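Local coordinates for recombination protein recR (Deinococcus radiodurans, PDB 1VDD), which may act with RecF and RecO in RecBC-independent recombinational repair of damaged DNA, as a DNA-binding, zinc-containing protein with a ring-shaped architecture, at residues A29-L32 with F33-R37; R37-I40 with E41-A44. All coordinates share one frame; numbering follows the deposited sequence.

Interactions 1 and 2 follow one another along the chain and share Arg37: residues 29-37 run off helix 22-32 through a short loop, and residues 37-44 lie in the early turns of helix 37-53. Their centres lie about 10 Å apart, on the same side of the chain's centre and within the helix-hairpin-helix region. They also touch, since Ile40 CD1 packs 3.3 Å from Leu32 O and reaches the side chain of Gln35, packing the second helix against Leu32 of the first and against the loop. Both contacts border the second subunit, so this helix-loop-helix corner belongs to the protein-protein interface of the four-chain assembly.

Interaction 1: residues A29-L32 with F33-R37; sequences AFHL and FEQPR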
ATOM      1  N   ALA A  29       3.085  -6.676 -22.595  1.00 42.09           N
ATOM      2  CA  ALA A  29       3.437  -7.143 -23.933  1.00 40.50           C
ATOM      3  C   ALA A  29       2.930  -8.567 -24.161  1.00 36.11           C
ATOM      4  O   ALA A  29       2.465  -8.898 -25.248  1.00 36.34           O
ATOM      5  CB  ALA A  29       4.958  -7.073 -24.144  1.00 28.64           C
ATOM      6  N   PHE A  30       3.012  -9.401 -23.130  1.00 33.89           N
ATOM      7  CA  PHE A  30       2.562 -10.782 -23.229  1.00 33.92           C
ATOM      8  C   PHE A  30       1.046 -10.946 -23.219  1.00 35.48           C
ATOM      9  O   PHE A  30       0.524 -12.046 -23.414  1.00 37.57           O
ATOM     10  CB  PHE A  30       3.202 -11.599 -22.115  1.00 34.97           C
ATOM     11  CG  PHE A  30       4.639 -11.905 -22.364  1.00 34.90           C
ATOM     12  CD1 PHE A  30       5.556 -11.890 -21.328  1.00 30.95           C
ATOM     13  CD2 PHE A  30       5.080 -12.200 -23.653  1.00 36.49           C
ATOM     14  CE1 PHE A  30       6.896 -12.162 -21.569  1.00 38.69           C
ATOM     15  CE2 PHE A  30       6.415 -12.476 -23.911  1.00 38.65           C
ATOM     16  CZ  PHE A  30       7.331 -12.458 -22.870  1.00 39.65           C
ATOM     17  N   HIS A  31       0.343  -9.848 -22.983  1.00 33.37           N
ATOM     18  CA  HIS A  31      -1.112  -9.851 -22.995  1.00 33.33           C
ATOM     19  C   HIS A  31      -1.567  -9.423 -24.393  1.00 35.88           C
ATOM     20  O   HIS A  31      -2.614  -9.864 -24.890  1.00 32.67           O
ATOM     21  CB  HIS A  31      -1.653  -8.855 -21.980  1.00 36.25           C
ATOM     22  CG  HIS A  31      -2.996  -8.306 -22.345  1.00 41.37           C
ATOM     23  ND1 HIS A  31      -4.169  -8.986 -22.107  1.00 43.35           N
ATOM     24  CD2 HIS A  31      -3.347  -7.159 -22.974  1.00 39.79           C
ATOM     25  CE1 HIS A  31      -5.187  -8.279 -22.570  1.00 44.91           C
ATOM     26  NE2 HIS A  31      -4.714  -7.166 -23.099  1.00 36.28           N
ATOM     27  N   LEU A  32      -0.778  -8.535 -24.997  1.00 32.48           N
ATOM     28  CA  LEU A  32      -1.049  -8.018 -26.334  1.00 32.84           C
ATOM     29  C   LEU A  32      -0.840  -9.122 -27.351  1.00 33.05           C
ATOM     30  O   LEU A  32      -1.432  -9.117 -28.420  1.00 36.82           O
ATOM     31  CB  LEU A  32      -0.121  -6.837 -26.622  1.00 27.80           C
ATOM     32  CG  LEU A  32      -0.528  -5.563 -25.866  1.00 26.48           C
ATOM     33  CD1 LEU A  32       0.578  -4.547 -25.913  1.00 29.52           C
ATOM     34  CD2 LEU A  32      -1.798  -5.000 -26.468  1.00 26.36           C
ATOM     35  N   PHE A  33       0.006 -10.073 -26.977  1.00 39.02           N
ATOM     36  CA  PHE A  33       0.367 -11.232 -27.778  1.00 37.94           C
ATOM     37  C   PHE A  33      -0.831 -12.166 -27.921  1.00 34.86           C
ATOM     38  O   PHE A  33      -1.087 -12.708 -28.986  1.00 36.01           O
ATOM     39  CB  PHE A  33       1.522 -11.960 -27.074  1.00 45.73           C
ATOM     40  CG  PHE A  33       1.962 -13.227 -27.752  1.00 49.25           C
ATOM     41  CD1 PHE A  33       2.997 -13.213 -28.676  1.00 52.43           C
ATOM     42  CD2 PHE A  33       1.352 -14.442 -27.449  1.00 50.77           C
ATOM     43  CE1 PHE A  33       3.426 -14.397 -29.287  1.00 54.81           C
ATOM     44  CE2 PHE A  33       1.770 -15.628 -28.053  1.00 49.05           C
ATOM     45  CZ  PHE A  33       2.809 -15.604 -28.972  1.00 52.82           C
ATOM     46  N   GLU A  34      -1.552 -12.348 -26.821  1.00 37.18           N
ATOM     47  CA  GLU A  34      -2.724 -13.212 -26.766  1.00 36.77           C
ATOM     48  C   GLU A  34      -3.923 -12.583 -27.446  1.00 38.45           C
ATOM     49  O   GLU A  34      -4.942 -13.244 -27.623  1.00 46.28           O
ATOM     50  CB  GLU A  34      -3.094 -13.502 -25.302  1.00 39.55           C
ATOM     51  CG  GLU A  34      -2.829 -14.930 -24.821  1.00 49.55           C
ATOM     52  CD  GLU A  34      -2.880 -15.059 -23.298  1.00 49.99           C
ATOM     53  OE1 GLU A  34      -2.058 -14.408 -22.619  1.00 48.82           O
ATOM     54  OE2 GLU A  34      -3.737 -15.809 -22.778  1.00 57.31           O
ATOM     55  N   GLN A  35      -3.817 -11.311 -27.822  1.00 36.06           N
ATOM     56  CA  GLN A  35      -4.945 -10.634 -28.448  1.00 32.68           C
ATOM     57  C   GLN A  35      -5.026 -10.772 -29.964  1.00 35.58           C
ATOM     58  O   GLN A  35      -4.018 -10.915 -30.649  1.00 33.91           O
ATOM     59  CB  GLN A  35      -4.936  -9.150 -28.083  1.00 37.60           C
ATOM     60  CG  GLN A  35      -4.965  -8.868 -26.586  1.00 42.84           C
ATOM     61  CD  GLN A  35      -6.176  -9.470 -25.894  1.00 43.30           C
ATOM     62  OE1 GLN A  35      -7.326  -9.182 -26.245  1.00 39.62           O
ATOM     63  NE2 GLN A  35      -5.920 -10.314 -24.904  1.00 43.18           N
ATOM     64  N   PRO A  36      -6.250 -10.739 -30.503  1.00 38.56           N
ATOM     65  CA  PRO A  36      -6.476 -10.854 -31.942  1.00 42.74           C
ATOM     66  C   PRO A  36      -6.068  -9.595 -32.692  1.00 43.20           C
ATOM     67  O   PRO A  36      -6.416  -8.484 -32.293  1.00 42.96           O
ATOM     68  CB  PRO A  36      -7.975 -11.142 -32.038  1.00 44.95           C
ATOM     69  CG  PRO A  36      -8.535 -10.521 -30.801  1.00 37.45           C
ATOM     70  CD  PRO A  36      -7.518 -10.864 -29.762  1.00 38.20           C
ATOM     71  N   ARG A  37      -5.336  -9.795 -33.784  1.00 42.86           N
ATOM     72  CA  ARG A  37      -4.837  -8.713 -34.623  1.00 38.90           C
ATOM     73  C   ARG A  37      -5.767  -7.518 -34.794  1.00 41.21           C
ATOM     74  O   ARG A  37      -5.298  -6.389 -34.955  1.00 39.19           O
ATOM     75  CB  ARG A  37      -4.454  -9.272 -35.995  1.00 38.35           C
ATOM     76  CG  ARG A  37      -4.622  -8.305 -37.153  1.00 37.27           C
ATOM     77  CD  ARG A  37      -3.981  -8.855 -38.418  1.00 49.46           C
ATOM     78  NE  ARG A  37      -2.524  -8.888 -38.295  1.00 61.60           N
ATOM     79  CZ  ARG A  37      -1.756  -7.804 -38.212  1.00 64.52           C
ATOM     80  NH1 ARG A  37      -2.305  -6.597 -38.245  1.00 65.52           N
ATOM     81  NH2 ARG A  37      -0.438  -7.923 -38.084  1.00 65.15           N
TER
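The imidazole of His31 has the side chain of Gln35 over one face: Gln35 CG sits 3.8 Å above the ring plane, offset toward the rim, in a CH-pi contact. The Gln35 amide then runs out past the rim beside His31 CE1, its plane tilted 23° from that of the imidazole. Gln35 NE2 lies 3.2 Å from His31 CE1. His31 is turned to meet it with CG anti to the backbone N (chi1 152°), while the glutamine chain folds back at chi2 (-58°). This bend also lets Gln35 NE2 give a weak hydrogen bond of 3.3 Å to His31 O; the same side chain thus touches both the ring and the carbonyl of His31. With an alanine in place of Gln35, the His31 carbonyl would probably lose its weak side-chain donor and the ring the methylene that lies over it. The chain leaves helix 22-32 here, within the helix-hairpin-helix region, and weak backbone bonds link three carbonyls to the residues after them: Phe33 N reaches Ala29 O at 3.2 Å, Glu34 N binds His31 O, and Gln35 N binds Leu32 O at 3.3 Å. On the helix side, Ala29 rests against Leu7, Leu10 and Ile11 of helix 5-15. Pro18 of the second subunit packs on His31, and Ile63 of that subunit packs on both Phe30 and Phe33.

Interaction 2: residues R37-I40 with E41-A44; sequences REDI and ERLA
Arg37 meets Glu41 one helical turn on, through a salt bridge in which Arg37 NH1 lies 2.9 Å from Glu41 OE1. The carboxylate oxygen approaches the guanidinium at its edge, nearly in plane, and is met on its anti side, with the two flat groups turned 52° apart. A bend at chi3 (-69°) brings the arginine tip back to the glutamate, while Arg37 O accepts the backbone N of Glu41. Glu38 follows, its carbonyl O taking the backbone N-H of Arg42, with Glu38 O and Arg42 N 3.0 Å apart. Asp39 runs alongside Arg42, both side chains pointing the same way, and Asp39 OD1 forms a second salt bridge with Arg42 NH2 at 2.9 Å. Here the planes are perpendicular: the donor comes from above the carboxylate, although the oxygen stays in the guanidinium plane. Ile40 is buried, with Lys51 of the second subunit packing on it, and Ile40 O accepts Ala44 N at 2.8 Å in the regular i to i+4 pattern of helix 37-53. Leu43 and Ala44 pack against Leu47 and Leu48 of the second subunit, respectively. That subunit also supplies the stronger partners of the second ion pair: its Arg16 binds Asp39 OD2 and its Glu13 binds Arg42 NE. Asp39 and Arg42 therefore belong to a charge network spanning two chains, in which their mutual bridge is likely to orient each for its partner across the interface.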
ATOM      1  N   ARG A  37      -5.336  -9.795 -33.784  1.00 42.86           N
ATOM      2  CA  ARG A  37      -4.837  -8.713 -34.623  1.00 38.90           C
ATOM      3  C   ARG A  37      -5.767  -7.518 -34.794  1.00 41.21           C
ATOM      4  O   ARG A  37      -5.298  -6.389 -34.955  1.00 39.19           O
ATOM      5  CB  ARG A  37      -4.454  -9.272 -35.995  1.00 38.35           C
ATOM      6  CG  ARG A  37      -4.622  -8.305 -37.153  1.00 37.27           C
ATOM      7  CD  ARG A  37      -3.981  -8.855 -38.418  1.00 49.46           C
ATOM      8  NE  ARG A  37      -2.524  -8.888 -38.295  1.00 61.60           N
ATOM      9  CZ  ARG A  37      -1.756  -7.804 -38.212  1.00 64.52           C
ATOM     10  NH1 ARG A  37      -2.305  -6.597 -38.245  1.00 65.52           N
ATOM     11  NH2 ARG A  37      -0.438  -7.923 -38.084  1.00 65.15           N
ATOM     12  N   GLU A  38      -7.076  -7.750 -34.756  1.00 41.20           N
ATOM     13  CA  GLU A  38      -8.022  -6.650 -34.935  1.00 42.96           C
ATOM     14  C   GLU A  38      -7.856  -5.607 -33.847  1.00 43.08           C
ATOM     15  O   GLU A  38      -7.997  -4.408 -34.092  1.00 44.83           O
ATOM     16  CB  GLU A  38      -9.465  -7.161 -34.937  1.00 44.14           C
ATOM     17  CG  GLU A  38      -9.788  -8.107 -36.077  1.00 55.92           C
ATOM     18  CD  GLU A  38      -9.112  -9.460 -35.921  1.00 67.93           C
ATOM     19  OE1 GLU A  38      -9.472 -10.193 -34.969  1.00 73.37           O
ATOM     20  OE2 GLU A  38      -8.223  -9.792 -36.741  1.00 66.87           O
ATOM     21  N   ASP A  39      -7.546  -6.072 -32.642  1.00 43.28           N
ATOM     22  CA  ASP A  39      -7.361  -5.186 -31.501  1.00 44.65           C
ATOM     23  C   ASP A  39      -6.057  -4.395 -31.565  1.00 41.58           C
ATOM     24  O   ASP A  39      -6.052  -3.168 -31.460  1.00 44.36           O
ATOM     25  CB  ASP A  39      -7.442  -6.005 -30.225  1.00 49.56           C
ATOM     26  CG  ASP A  39      -8.837  -6.536 -29.981  1.00 56.66           C
ATOM     27  OD1 ASP A  39      -9.651  -6.500 -30.929  1.00 59.39           O
ATOM     28  OD2 ASP A  39      -9.120  -6.989 -28.853  1.00 62.49           O
ATOM     29  N   ILE A  40      -4.951  -5.095 -31.752  1.00 40.75           N
ATOM     30  CA  ILE A  40      -3.661  -4.428 -31.853  1.00 39.16           C
ATOM     31  C   ILE A  40      -3.805  -3.275 -32.848  1.00 39.80           C
ATOM     32  O   ILE A  40      -3.419  -2.150 -32.556  1.00 41.66           O
ATOM     33  CB  ILE A  40      -2.586  -5.426 -32.329  1.00 29.88           C
ATOM     34  CG1 ILE A  40      -2.746  -6.735 -31.551  1.00 33.90           C
ATOM     35  CG2 ILE A  40      -1.200  -4.859 -32.128  1.00 22.75           C
ATOM     36  CD1 ILE A  40      -2.734  -6.584 -30.029  1.00 24.37           C
ATOM     37  N   GLU A  41      -4.385  -3.551 -34.012  1.00 43.84           N
ATOM     38  CA  GLU A  41      -4.579  -2.507 -35.013  1.00 44.72           C
ATOM     39  C   GLU A  41      -5.442  -1.398 -34.428  1.00 43.36           C
ATOM     40  O   GLU A  41      -5.068  -0.219 -34.480  1.00 42.84           O
ATOM     41  CB  GLU A  41      -5.284  -3.034 -36.269  1.00 45.85           C
ATOM     42  CG  GLU A  41      -4.612  -4.209 -36.975  1.00 55.85           C
ATOM     43  CD  GLU A  41      -5.345  -4.622 -38.262  1.00 58.67           C
ATOM     44  OE1 GLU A  41      -5.027  -5.698 -38.814  1.00 59.47           O
ATOM     45  OE2 GLU A  41      -6.233  -3.866 -38.728  1.00 59.52           O
ATOM     46  N   ARG A  42      -6.590  -1.768 -33.861  1.00 36.51           N
ATOM     47  CA  ARG A  42      -7.479  -0.751 -33.317  1.00 38.44           C
ATOM     48  C   ARG A  42      -6.822   0.067 -32.211  1.00 34.60           C
ATOM     49  O   ARG A  42      -7.147   1.250 -32.043  1.00 35.84           O
ATOM     50  CB  ARG A  42      -8.807  -1.359 -32.840  1.00 47.08           C
ATOM     51  CG  ARG A  42      -9.943  -0.320 -32.758  1.00 48.50           C
ATOM     52  CD  ARG A  42     -11.324  -0.947 -32.572  1.00 53.24           C
ATOM     53  NE  ARG A  42     -11.325  -1.909 -31.476  1.00 61.70           N
ATOM     54  CZ  ARG A  42     -10.968  -3.182 -31.605  1.00 64.77           C
ATOM     55  NH1 ARG A  42     -10.597  -3.646 -32.794  1.00 64.11           N
ATOM     56  NH2 ARG A  42     -10.944  -3.980 -30.544  1.00 61.57           N
ATOM     57  N   LEU A  43      -5.905  -0.547 -31.464  1.00 24.21           N
ATOM     58  CA  LEU A  43      -5.177   0.184 -30.434  1.00 27.44           C
ATOM     59  C   LEU A  43      -4.224   1.145 -31.175  1.00 27.61           C
ATOM     60  O   LEU A  43      -4.192   2.347 -30.914  1.00 26.01           O
ATOM     61  CB  LEU A  43      -4.345  -0.770 -29.570  1.00 30.48           C
ATOM     62  CG  LEU A  43      -4.061  -0.368 -28.110  1.00 35.46           C
ATOM     63  CD1 LEU A  43      -2.854  -1.147 -27.597  1.00 20.44           C
ATOM     64  CD2 LEU A  43      -3.806   1.136 -27.998  1.00 32.73           C
ATOM     65  N   ALA A  44      -3.456   0.609 -32.114  1.00 28.72           N
ATOM     66  CA  ALA A  44      -2.521   1.429 -32.867  1.00 35.26           C
ATOM     67  C   ALA A  44      -3.236   2.595 -33.528  1.00 33.20           C
ATOM     68  O   ALA A  44      -2.855   3.744 -33.354  1.00 33.46           O
ATOM     69  CB  ALA A  44      -1.811   0.588 -33.923  1.00 39.64           C
TER